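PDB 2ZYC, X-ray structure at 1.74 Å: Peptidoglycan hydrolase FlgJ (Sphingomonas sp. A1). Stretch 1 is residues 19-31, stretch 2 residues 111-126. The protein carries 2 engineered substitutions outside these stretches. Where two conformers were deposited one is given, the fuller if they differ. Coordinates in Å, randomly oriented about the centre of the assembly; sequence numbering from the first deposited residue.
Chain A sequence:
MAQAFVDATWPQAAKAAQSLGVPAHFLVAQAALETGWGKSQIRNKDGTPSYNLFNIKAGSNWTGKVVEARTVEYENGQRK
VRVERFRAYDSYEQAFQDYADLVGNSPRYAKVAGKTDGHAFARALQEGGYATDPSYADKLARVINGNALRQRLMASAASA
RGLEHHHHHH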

ATOM      1  N   SER A  19      -1.062  13.667  -2.383  1.00 24.51           N
ATOM      2  CA  SER A  19      -2.393  14.005  -1.867  1.00 24.58           C
ATOM      3  C   SER A  19      -2.554  13.675  -0.377  1.00 24.26           C
ATOM      4  O   SER A  19      -3.426  14.229   0.300  1.00 24.81           O
ATOM      5  CB  SER A  19      -3.482  13.299  -2.673  1.00 24.92           C
ATOM      6  OG  SER A  19      -3.651  11.968  -2.226  1.00 26.00           O
ATOM      7  N   LEU A  20      -1.727  12.762   0.126  1.00 23.22           N
ATOM      8  CA  LEU A  20      -1.788  12.359   1.532  1.00 22.66           C
ATOM      9  C   LEU A  20      -0.765  13.075   2.397  1.00 21.77           C
ATOM     10  O   LEU A  20      -0.800  12.953   3.622  1.00 22.80           O
ATOM     11  CB  LEU A  20      -1.594  10.850   1.677  1.00 22.53           C
ATOM     12  CG  LEU A  20      -2.599   9.918   1.000  1.00 22.89           C
ATOM     13  CD1 LEU A  20      -2.085   8.512   1.093  1.00 22.90           C
ATOM     14  CD2 LEU A  20      -3.961  10.040   1.654  1.00 24.84           C
ATOM     15  N   GLY A  21       0.140  13.813   1.759  1.00 20.95           N
ATOM     16  CA  GLY A  21       1.189  14.566   2.438  1.00 19.46           C
ATOM     17  C   GLY A  21       2.241  13.717   3.141  1.00 18.93           C
ATOM     18  O   GLY A  21       2.640  14.020   4.268  1.00 18.96           O
ATOM     19  N   VAL A  22       2.682  12.649   2.471  1.00 17.50           N
ATOM     20  CA  VAL A  22       3.730  11.754   2.986  1.00 15.89           C
ATOM     21  C   VAL A  22       4.663  11.370   1.824  1.00 15.17           C
ATOM     22  O   VAL A  22       4.291  11.526   0.660  1.00 15.23           O
ATOM     23  CB  VAL A  22       3.143  10.464   3.656  1.00 15.64           C
ATOM     24  CG1 VAL A  22       2.160  10.790   4.803  1.00 14.50           C
ATOM     25  CG2 VAL A  22       2.482   9.559   2.628  1.00 15.58           C
ATOM     26  N   PRO A  23       5.888  10.898   2.123  1.00 14.86           N
ATOM     27  CA  PRO A  23       6.780  10.484   1.018  1.00 14.41           C
ATOM     28  C   PRO A  23       6.248   9.279   0.228  1.00 14.10           C
ATOM     29  O   PRO A  23       5.673   8.359   0.814  1.00 13.73           O
ATOM     30  CB  PRO A  23       8.091  10.133   1.730  1.00 14.43           C
ATOM     31  CG  PRO A  23       7.997  10.827   3.060  1.00 14.99           C
ATOM     32  CD  PRO A  23       6.556  10.777   3.431  1.00 14.80           C
ATOM     33  N   ALA A  24       6.439   9.306  -1.091  1.00 13.55           N
ATOM     34  CA  ALA A  24       5.955   8.253  -1.985  1.00 13.28           C
ATOM     35  C   ALA A  24       6.417   6.848  -1.590  1.00 12.91           C
ATOM     36  O   ALA A  24       5.638   5.895  -1.657  1.00 11.81           O
ATOM     37  CB  ALA A  24       6.337   8.557  -3.431  1.00 13.65           C
ATOM     38  N   HIS A  25       7.671   6.718  -1.159  1.00 12.61           N
ATOM     39  CA  HIS A  25       8.194   5.391  -0.834  1.00 12.86           C
ATOM     40  C   HIS A  25       7.528   4.764   0.392  1.00 12.54           C
ATOM     41  O   HIS A  25       7.589   3.542   0.563  1.00 12.41           O
ATOM     42  CB  HIS A  25       9.726   5.394  -0.724  1.00 13.31           C
ATOM     43  CG  HIS A  25      10.263   5.952   0.557  1.00 14.68           C
ATOM     44  ND1 HIS A  25      10.190   7.292   0.878  1.00 15.41           N
ATOM     45  CD2 HIS A  25      10.944   5.360   1.565  1.00 15.17           C
ATOM     46  CE1 HIS A  25      10.778   7.492   2.043  1.00 15.68           C
ATOM     47  NE2 HIS A  25      11.241   6.336   2.483  1.00 15.56           N
ATOM     48  N   PHE A  26       6.896   5.586   1.237  1.00 12.16           N
ATOM     49  CA  PHE A  26       6.106   5.035   2.362  1.00 12.21           C
ATOM     50  C   PHE A  26       4.977   4.154   1.820  1.00 11.92           C
ATOM     51  O   PHE A  26       4.691   3.083   2.372  1.00 12.48           O
ATOM     52  CB  PHE A  26       5.491   6.141   3.236  1.00 12.33           C
ATOM     53  CG  PHE A  26       6.466   6.823   4.168  1.00 12.86           C
ATOM     54  CD1 PHE A  26       7.844   6.709   4.000  1.00 14.78           C
ATOM     55  CD2 PHE A  26       5.986   7.616   5.211  1.00 13.52           C
ATOM     56  CE1 PHE A  26       8.729   7.350   4.869  1.00 14.46           C
ATOM     57  CE2 PHE A  26       6.867   8.274   6.072  1.00 13.79           C
ATOM     58  CZ  PHE A  26       8.241   8.137   5.891  1.00 14.39           C
ATOM     59  N   LEU A  27       4.345   4.611   0.742  0.50 11.79           N
ATOM     60  CA  LEU A  27       3.224   3.890   0.137  0.50 11.42           C
ATOM     61  C   LEU A  27       3.680   2.681  -0.679  0.50 11.49           C
ATOM     62  O   LEU A  27       3.000   1.650  -0.703  0.50 11.30           O
ATOM     63  CB  LEU A  27       2.367   4.838  -0.713  0.50 11.32           C
ATOM     64  CG  LEU A  27       1.708   5.998   0.047  0.50 11.24           C
ATOM     65  CD1 LEU A  27       0.877   6.831  -0.901  0.50 10.96           C
ATOM     66  CD2 LEU A  27       0.847   5.503   1.211  0.50 10.54           C
ATOM     67  N   VAL A  28       4.826   2.812  -1.346  1.00 11.22           N
ATOM     68  CA  VAL A  28       5.452   1.683  -2.048  1.00 11.38           C
ATOM     69  C   VAL A  28       5.797   0.580  -1.046  1.00 11.39           C
ATOM     70  O   VAL A  28       5.518  -0.599  -1.285  1.00 11.18           O
ATOM     71  CB  VAL A  28       6.730   2.105  -2.814  1.00 11.49           C
ATOM     72  CG1 VAL A  28       7.430   0.869  -3.425  1.00 11.49           C
ATOM     73  CG2 VAL A  28       6.395   3.142  -3.904  1.00 11.13           C
ATOM     74  N   ALA A  29       6.393   0.981   0.079  1.00 11.58           N
ATOM     75  CA  ALA A  29       6.754   0.046   1.139  1.00 11.62           C
ATOM     76  C   ALA A  29       5.527  -0.676   1.659  1.00 12.21           C
ATOM     77  O   ALA A  29       5.533  -1.903   1.806  1.00 12.30           O
ATOM     78  CB  ALA A  29       7.469   0.763   2.272  1.00 12.53           C
ATOM     79  N   GLN A  30       4.464   0.084   1.911  1.00 11.83           N
ATOM     80  CA  GLN A  30       3.254  -0.504   2.468  1.00 12.12           C
ATOM     81  C   GLN A  30       2.642  -1.549   1.531  1.00 12.33           C
ATOM     82  O   GLN A  30       2.264  -2.649   1.973  1.00 12.35           O
ATOM     83  CB  GLN A  30       2.233   0.565   2.827  1.00 12.20           C
ATOM     84  CG  GLN A  30       1.096  -0.002   3.686  1.00 12.99           C
ATOM     85  CD  GLN A  30      -0.002   0.993   3.946  1.00 13.84           C
ATOM     86  OE1 GLN A  30       0.032   2.120   3.450  1.00 13.70           O
ATOM     87  NE2 GLN A  30      -0.996   0.583   4.736  1.00 16.23           N
ATOM     88  N   ALA A  31       2.567  -1.204   0.250  1.00 12.40           N
ATOM     89  CA  ALA A  31       2.047  -2.115  -0.775  1.00 12.33           C
ATOM     90  C   ALA A  31       2.919  -3.374  -0.883  1.00 12.63           C
ATOM     91  O   ALA A  31       2.397  -4.483  -1.020  1.00 12.95           O
ATOM     92  CB  ALA A  31       1.956  -1.406  -2.104  1.00 12.40           C
ATOM     93  N   LYS A 111      -4.085  11.533  11.327  1.00 16.61           N
ATOM     94  CA  LYS A 111      -2.697  11.633  11.790  1.00 16.52           C
ATOM     95  C   LYS A 111      -1.651  11.225  10.742  1.00 15.64           C
ATOM     96  O   LYS A 111      -0.454  11.461  10.923  1.00 15.18           O
ATOM     97  CB  LYS A 111      -2.514  10.831  13.087  1.00 16.86           C
ATOM     98  CG  LYS A 111      -3.102  11.514  14.329  1.00 20.54           C
ATOM     99  CD  LYS A 111      -2.325  12.782  14.655  1.00 25.74           C
ATOM    100  CE  LYS A 111      -2.883  13.515  15.867  1.00 28.78           C
ATOM    101  NZ  LYS A 111      -1.909  14.533  16.366  1.00 30.61           N
ATOM    102  N   VAL A 112      -2.098  10.629   9.640  1.00 14.50           N
ATOM    103  CA  VAL A 112      -1.172  10.233   8.576  1.00 13.79           C
ATOM    104  C   VAL A 112      -0.497  11.429   7.894  1.00 13.82           C
ATOM    105  O   VAL A 112       0.720  11.437   7.698  1.00 13.59           O
ATOM    106  CB  VAL A 112      -1.868   9.337   7.526  1.00 13.78           C
ATOM    107  CG1 VAL A 112      -0.952   9.070   6.338  1.00 13.28           C
ATOM    108  CG2 VAL A 112      -2.282   8.021   8.158  1.00 12.77           C
ATOM    109  N   ALA A 113      -1.292  12.433   7.523  1.00 13.91           N
ATOM    110  CA  ALA A 113      -0.773  13.551   6.747  1.00 14.46           C
ATOM    111  C   ALA A 113       0.412  14.214   7.433  1.00 14.80           C
ATOM    112  O   ALA A 113       0.382  14.468   8.635  1.00 14.84           O
ATOM    113  CB  ALA A 113      -1.867  14.574   6.478  1.00 14.34           C
ATOM    114  N   GLY A 114       1.456  14.464   6.651  1.00 15.48           N
ATOM    115  CA  GLY A 114       2.614  15.217   7.125  1.00 16.04           C
ATOM    116  C   GLY A 114       3.659  14.402   7.859  1.00 16.60           C
ATOM    117  O   GLY A 114       4.669  14.956   8.301  1.00 16.95           O
ATOM    118  N   LYS A 115       3.415  13.103   8.032  1.00 16.71           N
ATOM    119  CA  LYS A 115       4.411  12.239   8.671  1.00 17.13           C
ATOM    120  C   LYS A 115       5.555  11.984   7.689  1.00 17.50           C
ATOM    121  O   LYS A 115       5.325  11.695   6.517  1.00 17.80           O
ATOM    122  CB  LYS A 115       3.789  10.927   9.160  1.00 17.30           C
ATOM    123  CG  LYS A 115       2.732  11.095  10.261  1.00 17.49           C
ATOM    124  CD  LYS A 115       3.325  11.648  11.561  1.00 19.10           C
ATOM    125  CE  LYS A 115       2.268  11.848  12.658  1.00 19.36           C
ATOM    126  NZ  LYS A 115       1.269  12.910  12.335  1.00 20.86           N
ATOM    127  N   THR A 116       6.789  12.126   8.164  1.00 17.68           N
ATOM    128  CA  THR A 116       7.955  11.929   7.304  1.00 17.76           C
ATOM    129  C   THR A 116       8.896  10.889   7.894  1.00 16.95           C
ATOM    130  O   THR A 116      10.002  10.711   7.401  1.00 17.03           O
ATOM    131  CB  THR A 116       8.748  13.236   7.063  1.00 18.13           C
ATOM    132  OG1 THR A 116       9.132  13.791   8.326  1.00 19.75           O
ATOM    133  CG2 THR A 116       7.920  14.245   6.268  1.00 19.28           C
ATOM    134  N   ASP A 117       8.444  10.226   8.955  1.00 16.41           N
ATOM    135  CA  ASP A 117       9.165   9.114   9.562  1.00 15.64           C
ATOM    136  C   ASP A 117       8.336   7.847   9.356  1.00 15.64           C
ATOM    137  O   ASP A 117       7.127   7.851   9.593  1.00 14.79           O
ATOM    138  CB  ASP A 117       9.400   9.381  11.055  1.00 16.06           C
ATOM    139  CG  ASP A 117       9.948   8.175  11.786  1.00 16.26           C
ATOM    140  OD1 ASP A 117      11.147   7.868  11.631  1.00 17.97           O
ATOM    141  OD2 ASP A 117       9.174   7.524  12.514  1.00 17.76           O
ATOM    142  N   GLY A 118       8.984   6.778   8.902  1.00 15.44           N
ATOM    143  CA  GLY A 118       8.287   5.519   8.611  1.00 15.45           C
ATOM    144  C   GLY A 118       7.470   4.979   9.767  1.00 15.53           C
ATOM    145  O   GLY A 118       6.309   4.604   9.592  1.00 15.71           O
ATOM    146  N   HIS A 119       8.069   4.941  10.953  1.00 15.78           N
ATOM    147  CA  HIS A 119       7.387   4.376  12.116  1.00 16.27           C
ATOM    148  C   HIS A 119       6.192   5.234  12.534  1.00 15.76           C
ATOM    149  O   HIS A 119       5.129   4.696  12.848  1.00 15.68           O
ATOM    150  CB  HIS A 119       8.351   4.163  13.287  1.00 16.93           C
ATOM    151  CG  HIS A 119       7.859   3.172  14.293  1.00 19.31           C
ATOM    152  ND1 HIS A 119       7.049   3.522  15.353  1.00 21.34           N
ATOM    153  CD2 HIS A 119       8.047   1.834  14.391  1.00 21.80           C
ATOM    154  CE1 HIS A 119       6.770   2.446  16.065  1.00 22.03           C
ATOM    155  NE2 HIS A 119       7.359   1.407  15.500  1.00 23.15           N
ATOM    156  N   ALA A 120       6.371   6.561  12.524  1.00 15.51           N
ATOM    157  CA  ALA A 120       5.290   7.503  12.842  1.00 14.97           C
ATOM    158  C   ALA A 120       4.110   7.312  11.882  1.00 14.50           C
ATOM    159  O   ALA A 120       2.938   7.294  12.300  1.00 14.25           O
ATOM    160  CB  ALA A 120       5.802   8.943  12.765  1.00 15.47           C
ATOM    161  N   PHE A 121       4.443   7.172  10.600  1.00 13.84           N
ATOM    162  CA  PHE A 121       3.460   6.941   9.545  1.00 13.21           C
ATOM    163  C   PHE A 121       2.690   5.644   9.809  1.00 13.15           C
ATOM    164  O   PHE A 121       1.462   5.619   9.783  1.00 11.95           O
ATOM    165  CB  PHE A 121       4.169   6.916   8.179  1.00 13.11           C
ATOM    166  CG  PHE A 121       3.331   6.379   7.052  1.00 12.72           C
ATOM    167  CD1 PHE A 121       2.296   7.136   6.511  1.00 12.05           C
ATOM    168  CD2 PHE A 121       3.597   5.118   6.514  1.00 13.58           C
ATOM    169  CE1 PHE A 121       1.519   6.635   5.459  1.00 12.53           C
ATOM    170  CE2 PHE A 121       2.834   4.612   5.462  1.00 12.69           C
ATOM    171  CZ  PHE A 121       1.783   5.376   4.935  1.00 12.46           C
ATOM    172  N   ALA A 122       3.423   4.575  10.082  1.00 13.04           N
ATOM    173  CA  ALA A 122       2.802   3.281  10.334  1.00 13.63           C
ATOM    174  C   ALA A 122       1.924   3.311  11.580  1.00 13.69           C
ATOM    175  O   ALA A 122       0.823   2.782  11.570  1.00 13.86           O
ATOM    176  CB  ALA A 122       3.865   2.192  10.429  1.00 13.55           C
ATOM    177  N   ARG A 123       2.406   3.954  12.643  1.00 14.32           N
ATOM    178  CA  ARG A 123       1.605   4.141  13.860  1.00 15.05           C
ATOM    179  C   ARG A 123       0.297   4.884  13.573  1.00 14.55           C
ATOM    180  O   ARG A 123      -0.744   4.529  14.121  1.00 13.77           O
ATOM    181  CB  ARG A 123       2.408   4.871  14.942  1.00 14.98           C
ATOM    182  CG  ARG A 123       3.567   4.063  15.540  1.00 17.24           C
ATOM    183  CD  ARG A 123       4.177   4.721  16.797  1.00 17.86           C
ATOM    184  NE  ARG A 123       4.335   6.177  16.692  1.00 23.01           N
ATOM    185  CZ  ARG A 123       5.457   6.810  16.353  1.00 24.67           C
ATOM    186  NH1 ARG A 123       6.561   6.137  16.057  1.00 26.77           N
ATOM    187  NH2 ARG A 123       5.473   8.134  16.295  1.00 25.67           N
ATOM    188  N   ALA A 124       0.358   5.899  12.704  1.00 14.03           N
ATOM    189  CA  ALA A 124      -0.838   6.669  12.317  1.00 14.11           C
ATOM    190  C   ALA A 124      -1.866   5.803  11.581  1.00 14.25           C
ATOM    191  O   ALA A 124      -3.072   5.935  11.807  1.00 14.14           O
ATOM    192  CB  ALA A 124      -0.460   7.897  11.482  1.00 14.01           C
ATOM    193  N   LEU A 125      -1.383   4.909  10.720  1.00 14.24           N
ATOM    194  CA  LEU A 125      -2.260   3.955  10.036  1.00 14.63           C
ATOM    195  C   LEU A 125      -2.882   2.986  11.035  1.00 15.69           C
ATOM    196  O   LEU A 125      -4.078   2.702  10.968  1.00 15.85           O
ATOM    197  CB  LEU A 125      -1.478   3.157   8.994  1.00 14.27           C
ATOM    198  CG  LEU A 125      -1.062   3.901   7.727  1.00 13.87           C
ATOM    199  CD1 LEU A 125      -0.086   3.015   6.961  1.00 14.44           C
ATOM    200  CD2 LEU A 125      -2.285   4.257   6.878  1.00 13.50           C
ATOM    201  N   GLN A 126      -2.063   2.479  11.953  1.00 16.49           N
ATOM    202  CA  GLN A 126      -2.541   1.550  12.967  0.50 17.58           C
ATOM    203  C   GLN A 126      -3.605   2.185  13.865  1.00 17.79           C
ATOM    204  O   GLN A 126      -4.611   1.546  14.194  1.00 17.75           O
ATOM    205  CB  GLN A 126      -1.376   1.011  13.787  0.50 17.91           C
ATOM    206  CG  GLN A 126      -1.667  -0.323  14.447  0.50 19.51           C
ATOM    207  CD  GLN A 126      -0.407  -1.041  14.866  0.50 21.51           C
ATOM    208  OE1 GLN A 126       0.669  -0.797  14.321  0.50 22.39           O
ATOM    209  NE2 GLN A 126      -0.531  -1.939  15.839  0.50 22.42           N
TER
HETATM  210  O   HOH W   1       4.995  14.354   4.804  1.00 34.25           O

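Stretch 2 meets stretch 1 first through a loop and then through a helix, and the two together bury 527 Å², both sides summed. At the start of the contact, Val112 CG1 lies 3.9 Å from Val22 CG1, an apolar pairing of branched side chains. Val112 also opens a type II turn that ends at Lys115, closed by Lys115 N donating to Val112 O at 3.2 Å.

In the middle of that turn the polar contacts are made by backbone atoms. Ala113 CA approaches Leu20 O at 3.2 Å, with 147° at the hydrogen, a CA-H...O contact. Gly114 N donates to Gly21 O at 2.7 Å; the 137° angle makes this bond bent, but it is the one direct hydrogen bond between the stretches. Both glycines have positive phi (85° and 67°), which favours their residue type, and an ideal CB on Gly21 would sit 3.5 Å from Gly114 N, so its bareness permits close approach. A water donates to Gly21 O at 2.4 Å and to Lys115 O at 3.2 Å, bridging the backbones. Lys115 O also lies 3.4 Å from Pro23 CD, while the CA-to-CB bond of Lys115 points sideways and its NZ donates to Lys111 O at 2.7 Å, within its own stretch.

Thr116 O reaches the edge of the Phe26 ring, 3.5 Å from CZ. Asp117 caps the following helix, its OD2 accepting from Ala120 N at 3.0 Å. Gly118 CA stands over a face of the Phe26 ring, 4.2 Å from the centroid and 27° off the normal.

Phe121, buried and pointing toward stretch 1, receives Phe26 CB over its own face, 4.0 Å from the centroid. The two rings are oblique, with planes at 44°. Leu27 CD2 adds an apolar contact 3.8 Å from Phe121 CZ. One turn later, Leu125 CD1 packs 3.4 Å from Gln30 NE2, whose polar end is hydrogen-bonded elsewhere in the structure.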